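Local coordinates for malonyl CoA reductase (malonate semialdehyde-forming) (Sulfolobus tokodaii, PDB 2EP5), which probably catalyses the NADPH-dependent reduction of malonyl-CoA to malonate semialdehyde (3-oxopropanoate), at residues N125-K133 with E342-I350. Numbering follows the deposited sequence.
Sequences NWEHLELLK and EVMKELGYI
Tyr349 lays one face of its ring over the CB of Leu129, with CZ 4.0 Å from that carbon, while CE2 comes within 3.5 Å of the Leu129 carbonyl O. Its OH ends beside the backbone of Glu130, 3.5 Å from the Glu130 N, and the CG of the bent Glu130 chain passes close to the same hydroxyl. On the same side of the ring, Leu132 CD1 approaches Tyr349 CD2 obliquely at 3.8 Å. Replacing Tyr349 with an alanine is likely to strip Leu129 CB and Leu132 CD1 of their shared aromatic neighbour and open a gap between the C-terminal tail and 125-133. Further along, Leu129 brings CD1 against side chains of the C-terminal helix, 3.9 Å from Val343 CG1 and equally near Met344 CG. Met344 crosses Leu132 at about a right angle; its chain bends at the thioether (chi3 81°), swinging CE round to 4.0 Å from Leu132 CD1. At the opposite end of the contact, Trp126 holds CG between its backbone N and carbonyl carbon (chi1 55°), a placement that brings the six-membered part of the indole to Leu347, with Trp126 CE3 3.7 Å from Leu347 CD1. Gly348, the first residue to leave helical angles, closes a Schellman motif after the last turn of the C-terminal helix, and the chain turns there, so that Tyr349 faces 125-133. The contact thus joins the 3-10 segment leading into helix 132-140, in the NAD-binding part of the chain, to the C-terminal helix by apolar packing. Helix 271-274 adds Leu271 against both Trp126 and Leu347, and strand 144-147, at the margin of the parallel Rossmann-type sheet, receives Leu132 and Met344 on Val146.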
ATOM      1  N   ASN A 125      22.816  26.061  13.414  1.00 29.39           N
ATOM      2  CA  ASN A 125      23.447  26.613  14.608  1.00 28.44           C
ATOM      3  C   ASN A 125      24.814  26.035  14.970  1.00 27.32           C
ATOM      4  O   ASN A 125      25.041  25.645  16.115  1.00 26.16           O
ATOM      5  CB  ASN A 125      22.497  26.447  15.803  1.00 27.06           C
ATOM      6  CG  ASN A 125      22.209  24.990  16.116  1.00 27.60           C
ATOM      7  OD1 ASN A 125      22.268  24.134  15.237  1.00 27.03           O
ATOM      8  ND2 ASN A 125      21.883  24.705  17.366  1.00 29.02           N
ATOM      9  N   TRP A 126      25.730  25.993  14.009  1.00 26.28           N
ATOM     10  CA  TRP A 126      27.060  25.470  14.285  1.00 25.21           C
ATOM     11  C   TRP A 126      27.756  26.269  15.388  1.00 24.89           C
ATOM     12  O   TRP A 126      28.525  25.715  16.174  1.00 22.90           O
ATOM     13  CB  TRP A 126      27.915  25.476  13.017  1.00 25.56           C
ATOM     14  CG  TRP A 126      28.024  26.804  12.343  1.00 26.06           C
ATOM     15  CD1 TRP A 126      27.187  27.318  11.394  1.00 25.68           C
ATOM     16  CD2 TRP A 126      29.048  27.783  12.547  1.00 27.22           C
ATOM     17  NE1 TRP A 126      27.631  28.553  10.991  1.00 25.53           N
ATOM     18  CE2 TRP A 126      28.771  28.865  11.684  1.00 25.70           C
ATOM     19  CE3 TRP A 126      30.175  27.851  13.380  1.00 27.56           C
ATOM     20  CZ2 TRP A 126      29.578  30.002  11.625  1.00 27.10           C
ATOM     21  CZ3 TRP A 126      30.980  28.984  13.322  1.00 28.29           C
ATOM     22  CH2 TRP A 126      30.676  30.044  12.448  1.00 27.31           C
ATOM     23  N   GLU A 127      27.459  27.567  15.447  1.00 25.74           N
ATOM     24  CA  GLU A 127      28.039  28.462  16.444  1.00 26.80           C
ATOM     25  C   GLU A 127      27.743  28.002  17.870  1.00 27.39           C
ATOM     26  O   GLU A 127      28.502  28.299  18.801  1.00 27.70           O
ATOM     27  CB  GLU A 127      27.505  29.891  16.264  1.00 29.42           C
ATOM     28  CG  GLU A 127      27.757  30.492  14.891  1.00 35.31           C
ATOM     29  CD  GLU A 127      26.483  30.620  14.058  1.00 39.33           C
ATOM     30  OE1 GLU A 127      25.754  29.612  13.895  1.00 38.10           O
ATOM     31  OE2 GLU A 127      26.218  31.739  13.559  1.00 41.39           O
ATOM     32  N   HIS A 128      26.643  27.279  18.049  1.00 25.42           N
ATOM     33  CA  HIS A 128      26.283  26.811  19.375  1.00 24.97           C
ATOM     34  C   HIS A 128      27.313  25.865  19.975  1.00 26.03           C
ATOM     35  O   HIS A 128      27.302  25.624  21.181  1.00 26.69           O
ATOM     36  CB  HIS A 128      24.901  26.154  19.350  1.00 24.39           C
ATOM     37  CG  HIS A 128      23.780  27.123  19.123  1.00 24.15           C
ATOM     38  ND1 HIS A 128      22.453  26.768  19.243  1.00 23.03           N
ATOM     39  CD2 HIS A 128      23.790  28.439  18.801  1.00 22.57           C
ATOM     40  CE1 HIS A 128      21.694  27.825  19.011  1.00 23.94           C
ATOM     41  NE2 HIS A 128      22.480  28.852  18.741  1.00 24.16           N
ATOM     42  N   LEU A 129      28.209  25.336  19.141  1.00 27.11           N
ATOM     43  CA  LEU A 129      29.254  24.425  19.619  1.00 28.31           C
ATOM     44  C   LEU A 129      30.164  25.088  20.658  1.00 28.74           C
ATOM     45  O   LEU A 129      30.883  24.413  21.395  1.00 29.06           O
ATOM     46  CB  LEU A 129      30.099  23.915  18.444  1.00 25.36           C
ATOM     47  CG  LEU A 129      29.449  22.823  17.589  1.00 25.06           C
ATOM     48  CD1 LEU A 129      30.272  22.567  16.332  1.00 23.22           C
ATOM     49  CD2 LEU A 129      29.318  21.555  18.420  1.00 22.49           C
ATOM     50  N   GLU A 130      30.129  26.413  20.711  1.00 29.79           N
ATOM     51  CA  GLU A 130      30.942  27.144  21.669  1.00 32.30           C
ATOM     52  C   GLU A 130      30.597  26.724  23.092  1.00 31.60           C
ATOM     53  O   GLU A 130      31.386  26.936  24.015  1.00 32.66           O
ATOM     54  CB  GLU A 130      30.734  28.651  21.513  1.00 34.31           C
ATOM     55  CG  GLU A 130      31.134  29.192  20.157  1.00 39.30           C
ATOM     56  CD  GLU A 130      31.731  30.580  20.251  1.00 43.66           C
ATOM     57  OE1 GLU A 130      32.782  30.718  20.914  1.00 46.52           O
ATOM     58  OE2 GLU A 130      31.157  31.530  19.671  1.00 44.47           O
ATOM     59  N   LEU A 131      29.417  26.135  23.268  1.00 29.88           N
ATOM     60  CA  LEU A 131      28.993  25.682  24.588  1.00 29.40           C
ATOM     61  C   LEU A 131      29.979  24.662  25.109  1.00 28.04           C
ATOM     62  O   LEU A 131      30.093  24.466  26.316  1.00 28.53           O
ATOM     63  CB  LEU A 131      27.609  25.032  24.541  1.00 30.77           C
ATOM     64  CG  LEU A 131      26.357  25.907  24.583  1.00 34.16           C
ATOM     65  CD1 LEU A 131      25.119  25.005  24.574  1.00 34.31           C
ATOM     66  CD2 LEU A 131      26.364  26.777  25.836  1.00 33.03           C
ATOM     67  N   LEU A 132      30.690  24.010  24.195  1.00 26.10           N
ATOM     68  CA  LEU A 132      31.651  22.988  24.579  1.00 26.54           C
ATOM     69  C   LEU A 132      32.804  23.534  25.411  1.00 27.23           C
ATOM     70  O   LEU A 132      33.448  22.789  26.146  1.00 27.10           O
ATOM     71  CB  LEU A 132      32.195  22.281  23.331  1.00 24.85           C
ATOM     72  CG  LEU A 132      31.192  21.394  22.587  1.00 23.44           C
ATOM     73  CD1 LEU A 132      31.858  20.750  21.368  1.00 22.24           C
ATOM     74  CD2 LEU A 132      30.656  20.335  23.535  1.00 21.01           C
ATOM     75  N   LYS A 133      33.053  24.834  25.302  1.00 29.10           N
ATOM     76  CA  LYS A 133      34.143  25.475  26.038  1.00 32.21           C
ATOM     77  C   LYS A 133      33.948  25.503  27.551  1.00 31.04           C
ATOM     78  O   LYS A 133      34.907  25.674  28.290  1.00 30.87           O
ATOM     79  CB  LYS A 133      34.335  26.913  25.548  1.00 34.74           C
ATOM     80  CG  LYS A 133      34.923  27.031  24.147  1.00 40.51           C
ATOM     81  CD  LYS A 133      34.961  28.484  23.677  1.00 44.21           C
ATOM     82  CE  LYS A 133      35.739  29.373  24.645  1.00 48.55           C
ATOM     83  NZ  LYS A 133      35.816  30.797  24.191  1.00 50.52           N
ATOM     84  N   GLU A 342      32.137  16.558  11.127  1.00 21.14           N
ATOM     85  CA  GLU A 342      32.973  17.262  10.152  1.00 24.16           C
ATOM     86  C   GLU A 342      33.167  18.721  10.579  1.00 25.24           C
ATOM     87  O   GLU A 342      34.282  19.247  10.547  1.00 27.99           O
ATOM     88  CB  GLU A 342      32.344  17.202   8.754  1.00 24.07           C
ATOM     89  CG  GLU A 342      31.882  15.807   8.353  1.00 24.29           C
ATOM     90  CD  GLU A 342      31.427  15.711   6.903  1.00 24.37           C
ATOM     91  OE1 GLU A 342      30.969  16.725   6.337  1.00 26.20           O
ATOM     92  OE2 GLU A 342      31.515  14.609   6.328  1.00 22.07           O
ATOM     93  N   VAL A 343      32.082  19.369  10.986  1.00 24.43           N
ATOM     94  CA  VAL A 343      32.149  20.758  11.425  1.00 24.49           C
ATOM     95  C   VAL A 343      33.091  20.913  12.626  1.00 25.29           C
ATOM     96  O   VAL A 343      33.910  21.831  12.666  1.00 23.80           O
ATOM     97  CB  VAL A 343      30.749  21.287  11.827  1.00 23.95           C
ATOM     98  CG1 VAL A 343      30.884  22.648  12.492  1.00 23.61           C
ATOM     99  CG2 VAL A 343      29.843  21.374  10.599  1.00 23.82           C
ATOM    100  N   MET A 344      32.957  20.015  13.598  1.00 25.51           N
ATOM    101  CA  MET A 344      33.779  20.046  14.800  1.00 27.25           C
ATOM    102  C   MET A 344      35.263  19.970  14.447  1.00 29.79           C
ATOM    103  O   MET A 344      36.082  20.676  15.033  1.00 30.27           O
ATOM    104  CB  MET A 344      33.397  18.889  15.732  1.00 27.24           C
ATOM    105  CG  MET A 344      32.043  19.047  16.417  1.00 24.62           C
ATOM    106  SD  MET A 344      31.529  17.570  17.328  1.00 25.30           S
ATOM    107  CE  MET A 344      32.433  17.748  18.861  1.00 24.27           C
ATOM    108  N   LYS A 345      35.611  19.115  13.490  1.00 31.86           N
ATOM    109  CA  LYS A 345      37.004  19.000  13.072  1.00 32.87           C
ATOM    110  C   LYS A 345      37.408  20.332  12.437  1.00 32.79           C
ATOM    111  O   LYS A 345      38.472  20.878  12.729  1.00 33.46           O
ATOM    112  CB  LYS A 345      37.166  17.854  12.065  1.00 32.99           C
ATOM    113  CG  LYS A 345      38.572  17.711  11.485  1.00 34.19           C
ATOM    114  CD  LYS A 345      39.601  17.389  12.558  1.00 37.42           C
ATOM    115  CE  LYS A 345      41.013  17.310  11.976  1.00 39.21           C
ATOM    116  NZ  LYS A 345      42.035  16.946  13.002  1.00 39.89           N
ATOM    117  N   GLU A 346      36.538  20.853  11.579  1.00 32.66           N
ATOM    118  CA  GLU A 346      36.772  22.124  10.898  1.00 32.74           C
ATOM    119  C   GLU A 346      36.988  23.286  11.873  1.00 32.89           C
ATOM    120  O   GLU A 346      37.772  24.195  11.602  1.00 34.14           O
ATOM    121  CB  GLU A 346      35.584  22.436   9.980  1.00 34.45           C
ATOM    122  CG  GLU A 346      35.634  23.789   9.277  1.00 35.45           C
ATOM    123  CD  GLU A 346      36.843  23.930   8.383  1.00 37.40           C
ATOM    124  OE1 GLU A 346      37.301  22.898   7.843  1.00 38.94           O
ATOM    125  OE2 GLU A 346      37.331  25.068   8.209  1.00 37.73           O
ATOM    126  N   LEU A 347      36.297  23.257  13.009  1.00 31.95           N
ATOM    127  CA  LEU A 347      36.415  24.326  13.992  1.00 31.42           C
ATOM    128  C   LEU A 347      37.473  24.089  15.072  1.00 32.13           C
ATOM    129  O   LEU A 347      37.709  24.953  15.919  1.00 31.74           O
ATOM    130  CB  LEU A 347      35.052  24.587  14.638  1.00 28.85           C
ATOM    131  CG  LEU A 347      33.976  25.040  13.652  1.00 29.30           C
ATOM    132  CD1 LEU A 347      32.672  25.349  14.383  1.00 27.01           C
ATOM    133  CD2 LEU A 347      34.478  26.273  12.911  1.00 28.85           C
ATOM    134  N   GLY A 348      38.109  22.923  15.054  1.00 32.64           N
ATOM    135  CA  GLY A 348      39.138  22.654  16.042  1.00 32.53           C
ATOM    136  C   GLY A 348      38.717  21.975  17.332  1.00 32.91           C
ATOM    137  O   GLY A 348      39.551  21.767  18.212  1.00 33.24           O
ATOM    138  N   TYR A 349      37.439  21.647  17.481  1.00 32.31           N
ATOM    139  CA  TYR A 349      37.014  20.946  18.685  1.00 32.93           C
ATOM    140  C   TYR A 349      37.443  19.502  18.480  1.00 34.08           C
ATOM    141  O   TYR A 349      37.580  18.740  19.432  1.00 33.51           O
ATOM    142  CB  TYR A 349      35.499  21.000  18.857  1.00 33.64           C
ATOM    143  CG  TYR A 349      34.931  22.393  18.942  1.00 33.11           C
ATOM    144  CD1 TYR A 349      34.633  23.119  17.791  1.00 33.99           C
ATOM    145  CD2 TYR A 349      34.682  22.983  20.176  1.00 32.80           C
ATOM    146  CE1 TYR A 349      34.095  24.403  17.868  1.00 34.36           C
ATOM    147  CE2 TYR A 349      34.146  24.267  20.267  1.00 33.89           C
ATOM    148  CZ  TYR A 349      33.853  24.970  19.114  1.00 33.98           C
ATOM    149  OH  TYR A 349      33.313  26.232  19.207  1.00 33.52           O
ATOM    150  N   ILE A 350      37.644  19.154  17.208  1.00 36.50           N
ATOM    151  CA  ILE A 350      38.064  17.823  16.769  1.00 38.17           C
ATOM    152  C   ILE A 350      37.133  16.683  17.189  1.00 38.90           C
ATOM    153  O   ILE A 350      37.301  16.135  18.294  1.00 40.29           O
ATOM    154  CB  ILE A 350      39.505  17.532  17.227  1.00 37.19           C
ATOM    155  CG1 ILE A 350      40.404  18.694  16.811  1.00 37.78           C
ATOM    156  CG2 ILE A 350      40.025  16.259  16.579  1.00 38.47           C
ATOM    157  CD1 ILE A 350      40.282  19.076  15.353  1.00 35.89           C
ATOM    158  OXT ILE A 350      36.224  16.357  16.398  1.00 40.45           O
TER